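PDB 3TVA: xylose isomerase domain protein TIM barrel, which binds a magnesium ion in a xylose isomerase-like TIM barrel and is probably an isomerase. Local coordinates for residues Glu158-Glu172 with Ala199-His211. Numbering follows the deposited sequence.
Sequences ETGQESADHLLEFIE and ALRKVARYVRSIH. With MG (magnesium ion), chain C.
Two neighbouring helices of the TIM barrel pack here, and E158, the last residue of strand 154-158, and H211 of strand 207-216 both bind the magnesium ion. E158 OE2 lies 2.4 Å and H211 ND1 2.5 Å from magnesium; D184 and E259 complete the protein ligands, while N182 hydrogen-bonds E158 OE1 and Q39 holds H211 NE2. With CG anti to the backbone N (chi1 168°) and the chain bent at chi2, E158 brings its carboxylate to the metal. Helices 164-172 and 199-203 run nearly parallel, 21° apart; their axes approach to 9.8 Å, and A164 CB meets A199 CB at 3.8 Å. Next along, V203 CG1 packs 4.0 Å from L168 CG. The Y206 ring is sandwiched: I171 CG2 sits over one face in a CH-pi contact, 3.6 Å from the centroid and 9° off the ring normal, R205 CG covers the opposite face, and L168 CD2 abuts the edge in plane. Replacing this ring by an alanine's methyl group would probably open a gap under I171 CG2 and beside L168 CD2. In one of E172's two conformers, R205 NH2 makes a salt bridge to OE2 whose hydrogen bond is weak (3.4 Å), and Y206 OH donates to E172 OE2 at 2.8 Å, from above the carboxylate plane.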
loop_
_atom_site.group_PDB
_atom_site.type_symbol
_atom_site.label_atom_id
_atom_site.label_comp_id
_atom_site.label_asym_id
_atom_site.label_seq_id
_atom_site.Cartn_x
_atom_site.Cartn_y
_atom_site.Cartn_z
ATOM N N GLU A 158 -3.529 3.212 2.287
ATOM C CA GLU A 158 -3.551 1.771 2.158
ATOM C C GLU A 158 -4.868 1.222 2.739
ATOM O O GLU A 158 -5.335 1.708 3.764
ATOM C CB GLU A 158 -2.351 1.212 2.902
ATOM C CG GLU A 158 -2.398 -0.254 3.103
ATOM C CD GLU A 158 -2.077 -1.026 1.844
ATOM O OE1 GLU A 158 -1.780 -0.446 0.779
ATOM O OE2 GLU A 158 -2.144 -2.243 1.945
ATOM N N THR A 159 -5.474 0.239 2.074
ATOM C CA THR A 159 -6.711 -0.376 2.562
ATOM C C THR A 159 -6.548 -0.935 3.965
ATOM O O THR A 159 -5.682 -1.786 4.209
ATOM C CB THR A 159 -7.119 -1.596 1.721
ATOM O OG1 THR A 159 -7.179 -1.246 0.346
ATOM C CG2 THR A 159 -8.466 -2.086 2.163
ATOM N N GLY A 160 -7.419 -0.471 4.860
ATOM C CA GLY A 160 -7.373 -0.760 6.285
ATOM C C GLY A 160 -8.479 -1.674 6.777
ATOM O O GLY A 160 -9.009 -2.517 6.044
ATOM N N GLN A 161 -8.810 -1.508 8.049
ATOM C CA GLN A 161 -9.912 -2.241 8.660
ATOM C C GLN A 161 -11.269 -1.569 8.422
ATOM O O GLN A 161 -12.317 -2.176 8.664
ATOM C CB GLN A 161 -9.666 -2.401 10.160
ATOM C CG GLN A 161 -10.555 -3.430 10.858
ATOM C CD GLN A 161 -11.728 -2.796 11.603
ATOM O OE1 GLN A 161 -11.951 -1.580 11.535
ATOM N NE2 GLN A 161 -12.481 -3.625 12.322
ATOM N N GLU A 162 -11.256 -0.335 7.932
ATOM C CA GLU A 162 -12.505 0.387 7.711
ATOM C C GLU A 162 -13.330 -0.307 6.648
ATOM O O GLU A 162 -12.802 -0.816 5.660
ATOM C CB GLU A 162 -12.266 1.832 7.237
ATOM C CG GLU A 162 -11.514 2.682 8.205
ATOM C CD GLU A 162 -10.073 2.248 8.318
ATOM O OE1 GLU A 162 -9.609 2.030 9.462
ATOM O OE2 GLU A 162 -9.431 2.091 7.251
ATOM N N SER A 163 -14.635 -0.277 6.833
ATOM C CA SER A 163 -15.543 -0.627 5.758
ATOM C C SER A 163 -15.359 0.404 4.633
ATOM O O SER A 163 -14.864 1.512 4.867
ATOM C CB SER A 163 -16.967 -0.564 6.278
ATOM O OG SER A 163 -17.323 0.789 6.476
ATOM N N ALA A 164 -15.716 0.035 3.407
ATOM C CA ALA A 164 -15.607 0.967 2.283
ATOM C C ALA A 164 -16.417 2.247 2.538
ATOM O O ALA A 164 -15.980 3.337 2.192
ATOM C CB ALA A 164 -16.046 0.293 0.964
ATOM N N ASP A 165 -17.585 2.113 3.161
ATOM C CA ASP A 165 -18.418 3.276 3.466
ATOM C C ASP A 165 -17.717 4.287 4.407
ATOM O O ASP A 165 -17.767 5.500 4.171
ATOM C CB ASP A 165 -19.764 2.839 4.068
ATOM C CG ASP A 165 -20.709 2.206 3.028
ATOM O OD1 ASP A 165 -20.535 2.433 1.807
ATOM O OD2 ASP A 165 -21.637 1.479 3.439
ATOM N N HIS A 166 -17.069 3.774 5.455
ATOM C CA HIS A 166 -16.376 4.596 6.457
ATOM C C HIS A 166 -15.188 5.299 5.802
ATOM O O HIS A 166 -14.945 6.481 6.028
ATOM C CB HIS A 166 -15.905 3.694 7.611
ATOM C CG HIS A 166 -15.462 4.424 8.848
ATOM N ND1 HIS A 166 -15.790 5.737 9.113
ATOM C CD2 HIS A 166 -14.723 4.004 9.905
ATOM C CE1 HIS A 166 -15.268 6.094 10.276
ATOM N NE2 HIS A 166 -14.611 5.063 10.772
ATOM N N LEU A 167 -14.456 4.560 4.974
ATOM C CA LEU A 167 -13.317 5.106 4.243
ATOM C C LEU A 167 -13.740 6.232 3.288
ATOM O O LEU A 167 -13.084 7.270 3.199
ATOM C CB LEU A 167 -12.622 4.002 3.450
ATOM C CG LEU A 167 -11.459 4.450 2.553
ATOM C CD1 LEU A 167 -10.341 5.098 3.362
ATOM C CD2 LEU A 167 -10.923 3.263 1.764
ATOM N N LEU A 168 -14.834 6.022 2.572
ATOM C CA LEU A 168 -15.365 7.054 1.690
ATOM C C LEU A 168 -15.735 8.315 2.484
ATOM O O LEU A 168 -15.478 9.447 2.056
ATOM C CB LEU A 168 -16.614 6.544 0.967
ATOM C CG LEU A 168 -16.440 5.610 -0.232
ATOM C CD1 LEU A 168 -17.790 4.968 -0.600
ATOM C CD2 LEU A 168 -15.865 6.368 -1.426
ATOM N N GLU A 169 -16.368 8.108 3.631
ATOM C CA GLU A 169 -16.745 9.200 4.500
ATOM C C GLU A 169 -15.499 10.009 4.927
ATOM O O GLU A 169 -15.517 11.244 4.922
ATOM C CB GLU A 169 -17.472 8.648 5.730
ATOM C CG GLU A 169 -18.089 9.727 6.598
ATOM C CD GLU A 169 -18.611 9.208 7.936
ATOM O OE1 GLU A 169 -18.264 8.071 8.333
ATOM O OE2 GLU A 169 -19.374 9.949 8.589
ATOM N N PHE A 170 -14.419 9.308 5.266
ATOM C CA PHE A 170 -13.186 9.961 5.720
ATOM C C PHE A 170 -12.586 10.756 4.583
ATOM O O PHE A 170 -12.193 11.915 4.754
ATOM C CB PHE A 170 -12.169 8.922 6.229
ATOM C CG PHE A 170 -10.857 9.513 6.671
ATOM C CD1 PHE A 170 -10.789 10.325 7.796
ATOM C CD2 PHE A 170 -9.684 9.232 5.973
ATOM C CE1 PHE A 170 -9.576 10.870 8.224
ATOM C CE2 PHE A 170 -8.466 9.764 6.385
ATOM C CZ PHE A 170 -8.409 10.589 7.514
ATOM N N ILE A 171 -12.505 10.122 3.417
ATOM C CA ILE A 171 -11.936 10.776 2.244
ATOM C C ILE A 171 -12.737 12.017 1.876
ATOM O O ILE A 171 -12.176 13.053 1.515
ATOM C CB ILE A 171 -11.872 9.799 1.054
ATOM C CG1 ILE A 171 -10.758 8.763 1.291
ATOM C CG2 ILE A 171 -11.683 10.544 -0.266
ATOM C CD1 ILE A 171 -10.726 7.655 0.249
ATOM N N GLU A 172 -14.053 11.909 1.994
ATOM C CA GLU A 172 -14.946 13.013 1.668
ATOM C C GLU A 172 -14.819 14.160 2.680
ATOM O O GLU A 172 -14.953 15.332 2.327
ATOM C CB GLU A 172 -16.387 12.509 1.613
ATOM C CG GLU A 172 -17.008 12.624 0.249
ATOM C CD GLU A 172 -17.401 11.295 -0.376
ATOM O OE1 GLU A 172 -18.617 10.998 -0.413
ATOM O OE2 GLU A 172 -16.503 10.570 -0.856
ATOM N N ALA A 199 -15.949 -3.686 -2.363
ATOM C CA ALA A 199 -15.378 -2.465 -1.812
ATOM C C ALA A 199 -14.660 -1.679 -2.907
ATOM O O ALA A 199 -14.765 -0.468 -2.962
ATOM C CB ALA A 199 -14.416 -2.765 -0.659
ATOM N N LEU A 200 -13.921 -2.386 -3.757
ATOM C CA LEU A 200 -13.246 -1.772 -4.894
ATOM C C LEU A 200 -14.210 -0.981 -5.781
ATOM O O LEU A 200 -13.897 0.138 -6.184
ATOM C CB LEU A 200 -12.554 -2.842 -5.737
ATOM C CG LEU A 200 -11.911 -2.334 -7.029
ATOM C CD1 LEU A 200 -10.807 -1.302 -6.730
ATOM C CD2 LEU A 200 -11.362 -3.516 -7.836
ATOM N N ARG A 201 -15.366 -1.568 -6.107
ATOM C CA ARG A 201 -16.366 -0.862 -6.899
ATOM C C ARG A 201 -16.808 0.420 -6.200
ATOM O O ARG A 201 -16.984 1.447 -6.836
ATOM C CB ARG A 201 -17.598 -1.723 -7.149
ATOM C CG ARG A 201 -17.384 -2.914 -8.080
ATOM C CD ARG A 201 -18.732 -3.532 -8.439
ATOM N NE ARG A 201 -18.578 -4.429 -9.574
ATOM C CZ ARG A 201 -18.607 -4.027 -10.837
ATOM N NH1 ARG A 201 -18.823 -2.754 -11.122
ATOM N NH2 ARG A 201 -18.428 -4.903 -11.808
ATOM N N LYS A 202 -17.005 0.353 -4.886
ATOM C CA LYS A 202 -17.493 1.510 -4.144
ATOM C C LYS A 202 -16.479 2.650 -4.129
ATOM O O LYS A 202 -16.860 3.818 -4.171
ATOM C CB LYS A 202 -17.827 1.120 -2.703
ATOM C CG LYS A 202 -19.191 0.486 -2.527
ATOM C CD LYS A 202 -19.414 0.110 -1.067
ATOM C CE LYS A 202 -20.858 -0.273 -0.791
ATOM N NZ LYS A 202 -21.036 -0.781 0.604
ATOM N N VAL A 203 -15.195 2.313 -4.016
ATOM C CA VAL A 203 -14.150 3.334 -3.868
ATOM C C VAL A 203 -13.439 3.727 -5.162
ATOM O O VAL A 203 -12.439 4.448 -5.122
ATOM C CB VAL A 203 -13.139 3.010 -2.740
ATOM C CG1 VAL A 203 -13.887 2.787 -1.424
ATOM C CG2 VAL A 203 -12.255 1.804 -3.105
ATOM N N ALA A 204 -13.937 3.209 -6.284
ATOM C CA ALA A 204 -13.239 3.241 -7.567
ATOM C C ALA A 204 -12.633 4.605 -7.927
ATOM O O ALA A 204 -11.490 4.673 -8.381
ATOM C CB ALA A 204 -14.196 2.781 -8.690
ATOM N N ARG A 205 -13.382 5.686 -7.711
ATOM C CA ARG A 205 -12.932 7.007 -8.165
ATOM C C ARG A 205 -11.699 7.514 -7.414
ATOM O O ARG A 205 -11.036 8.452 -7.874
ATOM C CB ARG A 205 -14.068 8.044 -8.109
ATOM C CG ARG A 205 -14.544 8.406 -6.692
ATOM C CD ARG A 205 -15.841 9.214 -6.781
ATOM N NE ARG A 205 -16.436 9.522 -5.472
ATOM C CZ ARG A 205 -17.253 8.698 -4.821
ATOM N NH1 ARG A 205 -17.542 7.503 -5.343
ATOM N NH2 ARG A 205 -17.774 9.052 -3.650
ATOM N N TYR A 206 -11.410 6.926 -6.247
ATOM C CA TYR A 206 -10.216 7.297 -5.482
ATOM C C TYR A 206 -9.002 6.377 -5.648
ATOM O O TYR A 206 -7.962 6.641 -5.054
ATOM C CB TYR A 206 -10.553 7.450 -3.984
ATOM C CG TYR A 206 -11.693 8.399 -3.727
ATOM C CD1 TYR A 206 -11.587 9.746 -4.081
ATOM C CD2 TYR A 206 -12.881 7.962 -3.125
ATOM C CE1 TYR A 206 -12.627 10.640 -3.850
ATOM C CE2 TYR A 206 -13.942 8.868 -2.871
ATOM C CZ TYR A 206 -13.800 10.199 -3.252
ATOM O OH TYR A 206 -14.820 11.096 -3.040
ATOM N N VAL A 207 -9.115 5.296 -6.421
ATOM C CA VAL A 207 -8.011 4.334 -6.493
ATOM C C VAL A 207 -6.895 4.915 -7.355
ATOM O O VAL A 207 -7.132 5.261 -8.515
ATOM C CB VAL A 207 -8.482 3.013 -7.127
ATOM C CG1 VAL A 207 -7.289 2.102 -7.429
ATOM C CG2 VAL A 207 -9.481 2.313 -6.212
ATOM N N ARG A 208 -5.711 5.117 -6.774
ATOM C CA ARG A 208 -4.559 5.571 -7.552
ATOM C C ARG A 208 -3.425 4.561 -7.757
ATOM O O ARG A 208 -2.546 4.781 -8.588
ATOM C CB ARG A 208 -3.973 6.832 -6.898
ATOM C CG ARG A 208 -4.992 7.902 -6.570
ATOM C CD ARG A 208 -5.116 8.984 -7.651
ATOM N NE ARG A 208 -5.773 10.148 -7.064
ATOM C CZ ARG A 208 -5.170 11.296 -6.762
ATOM N NH1 ARG A 208 -3.876 11.496 -7.051
ATOM N NH2 ARG A 208 -5.879 12.261 -6.192
ATOM N N SER A 209 -3.433 3.475 -6.992
ATOM C CA SER A 209 -2.395 2.448 -7.098
ATOM C C SER A 209 -2.938 1.204 -6.437
ATOM O O SER A 209 -3.918 1.280 -5.705
ATOM C CB SER A 209 -1.054 2.881 -6.473
ATOM O OG SER A 209 -1.191 3.147 -5.087
ATOM N N ILE A 210 -2.340 0.050 -6.686
ATOM C CA ILE A 210 -2.898 -1.164 -6.094
ATOM C C ILE A 210 -1.822 -2.146 -5.678
ATOM O O ILE A 210 -0.703 -2.104 -6.179
ATOM C CB ILE A 210 -3.851 -1.909 -7.065
ATOM C CG1 ILE A 210 -3.067 -2.464 -8.244
ATOM C CG2 ILE A 210 -5.004 -0.995 -7.573
ATOM C CD1 ILE A 210 -3.351 -3.912 -8.508
ATOM N N HIS A 211 -2.184 -3.035 -4.757
ATOM C CA HIS A 211 -1.368 -4.188 -4.444
ATOM C C HIS A 211 -2.074 -5.461 -4.887
ATOM O O HIS A 211 -3.296 -5.597 -4.738
ATOM C CB HIS A 211 -1.030 -4.209 -2.950
ATOM C CG HIS A 211 -0.054 -3.145 -2.557
ATOM N ND1 HIS A 211 0.174 -2.775 -1.252
ATOM C CD2 HIS A 211 0.752 -2.358 -3.313
ATOM C CE1 HIS A 211 1.066 -1.803 -1.211
ATOM N NE2 HIS A 211 1.439 -1.532 -2.450
HETATM MG MG MG C . -0.643 -3.800 0.831
HETATM O O HOH W 1 -19.188 -0.609 3.154
#